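Side-chain contact in carboxymuconolactone decarboxylase family protein (Methanocaldococcus jannaschii, PDB 3D7I), which probably works as an oxidoreductase of the carboxymuconolactone decarboxylase family (AhpD-like), with a peroxiredoxin-type activity that may serve oxygen detoxification: residues Val85-Thr89 and Ser90-Ala94. Sequence-based numbering, arbitrary orientation.
Sequences VVLLT and SGMPA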
loop_
_atom_site.group_PDB
_atom_site.type_symbol
_atom_site.label_atom_id
_atom_site.label_comp_id
_atom_site.label_asym_id
_atom_site.label_seq_id
_atom_site.Cartn_x
_atom_site.Cartn_y
_atom_site.Cartn_z
ATOM N N VAL B 85 -8.983 15.452 -3.926
ATOM C CA VAL B 85 -7.726 15.257 -3.199
ATOM C C VAL B 85 -7.195 13.831 -3.330
ATOM O O VAL B 85 -6.000 13.637 -3.494
ATOM C CB VAL B 85 -7.861 15.657 -1.711
ATOM C CG1 VAL B 85 -6.468 15.616 -1.004
ATOM C CG2 VAL B 85 -8.477 17.073 -1.590
ATOM N N VAL B 86 -8.075 12.823 -3.275
ATOM C CA VAL B 86 -7.668 11.450 -3.580
ATOM C C VAL B 86 -6.990 11.339 -4.941
ATOM O O VAL B 86 -5.974 10.677 -5.052
ATOM C CB VAL B 86 -8.863 10.466 -3.475
ATOM C CG1 VAL B 86 -8.485 9.062 -3.922
ATOM C CG2 VAL B 86 -9.371 10.448 -2.018
ATOM N N LEU B 87 -7.546 11.965 -5.979
ATOM C CA LEU B 87 -6.914 11.933 -7.292
ATOM C C LEU B 87 -5.488 12.462 -7.223
ATOM O O LEU B 87 -4.568 11.833 -7.707
ATOM C CB LEU B 87 -7.713 12.765 -8.297
ATOM C CG LEU B 87 -7.100 13.002 -9.671
ATOM C CD1 LEU B 87 -6.876 11.699 -10.405
ATOM C CD2 LEU B 87 -8.043 13.949 -10.468
ATOM N N LEU B 88 -5.311 13.625 -6.617
ATOM C CA LEU B 88 -3.989 14.259 -6.590
ATOM C C LEU B 88 -2.973 13.460 -5.797
ATOM O O LEU B 88 -1.815 13.394 -6.176
ATOM C CB LEU B 88 -4.110 15.654 -5.974
ATOM C CG LEU B 88 -2.893 16.574 -6.069
ATOM C CD1 LEU B 88 -2.497 16.930 -7.467
ATOM C CD2 LEU B 88 -3.262 17.849 -5.299
ATOM N N THR B 89 -3.420 12.894 -4.675
ATOM C CA THR B 89 -2.534 12.146 -3.775
ATOM C C THR B 89 -2.291 10.694 -4.177
ATOM O O THR B 89 -1.303 10.086 -3.778
ATOM C CB THR B 89 -3.063 12.175 -2.341
ATOM O OG1 THR B 89 -4.338 11.529 -2.287
ATOM C CG2 THR B 89 -3.114 13.576 -1.833
ATOM N N SER B 90 -3.210 10.142 -4.952
ATOM C CA SER B 90 -3.319 8.705 -5.073
ATOM C C SER B 90 -3.515 8.166 -6.480
ATOM O O SER B 90 -3.374 6.946 -6.688
ATOM C CB SER B 90 -4.437 8.181 -4.133
ATOM O OG SER B 90 -4.250 8.670 -2.805
ATOM N N GLY B 91 -3.884 9.017 -7.439
ATOM C CA GLY B 91 -3.959 8.598 -8.837
ATOM C C GLY B 91 -5.370 8.303 -9.338
ATOM O O GLY B 91 -6.341 8.305 -8.562
HETATM N N MSE B 92 -5.455 8.051 -10.634
HETATM C CA MSE B 92 -6.728 7.830 -11.302
HETATM C C MSE B 92 -7.482 6.568 -10.845
HETATM O O MSE B 92 -8.709 6.630 -10.628
HETATM C CB MSE B 92 -6.538 7.840 -12.821
HETATM C CG MSE B 92 -6.417 9.166 -13.391
HETATM SE SE MSE B 92 -8.136 9.999 -13.328
HETATM C CE MSE B 92 -9.056 8.929 -14.687
ATOM N N PRO B 93 -6.793 5.427 -10.672
ATOM C CA PRO B 93 -7.568 4.245 -10.242
ATOM C C PRO B 93 -8.393 4.453 -8.969
ATOM O O PRO B 93 -9.583 4.094 -8.914
ATOM C CB PRO B 93 -6.499 3.164 -10.071
ATOM C CG PRO B 93 -5.427 3.568 -11.013
ATOM C CD PRO B 93 -5.386 5.068 -10.944
ATOM N N ALA B 94 -7.789 5.043 -7.949
ATOM C CA ALA B 94 -8.494 5.261 -6.704
ATOM C C ALA B 94 -9.636 6.272 -6.887
ATOM O O ALA B 94 -10.745 6.099 -6.351
ATOM C CB ALA B 94 -7.499 5.774 -5.634
#
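Val86 lays its CG1 methyl against the methyl of Ala94, with CG1 and Ala94 CB 3.8 Å apart, and so joins two helices directly across the tight turn of a helical hairpin, in which helix 76-90 ends and helix 92-104 begins within the all-helical AhpD-like fold. The torsion that puts CG1 there sets it anti to the backbone N of Val86 (chi1 174°). On another side of the turn, Leu87 and Met92, a selenomethionine, run side by side and point the same way; in one of the two modelled conformers of Met92 the bent chain brings SE to 3.6 Å from Leu87 CD1.

Gly91 makes the corner. Its N-H bonds to Leu87 O at 2.9 Å, whereas the bond from Ser90 N to Val86 O is weak, its N-H...O angle only 120°. Gly91 then leaves helical geometry with a positive phi of 101°, and at its backbone angles a beta carbon would jam against the carbonyl oxygen of Ser90; it also holds the N-cap position of the next helix. Arg55 of a neighbouring subunit reaches the turn, bonding to Thr89 O and weakly to Ser90 OG, and Ile26 of a different subunit packs on both Leu87 and Met92.

The hydroxyls of Ser90 and Thr89 form a two-step hydrogen-bond chain back into the helix: Ser90 OG donates to Thr89 OG1 at 2.9 Å, and Thr89 OG1 donates to Val85 O, also at 2.9 Å. A valine here has no hydroxyl and would probably leave Ser90 OG without this acceptor and Val85 O with one donor fewer. The donor remaining to that carbonyl oxygen is the backbone N of Thr89, 2.9 Å from Val85 O.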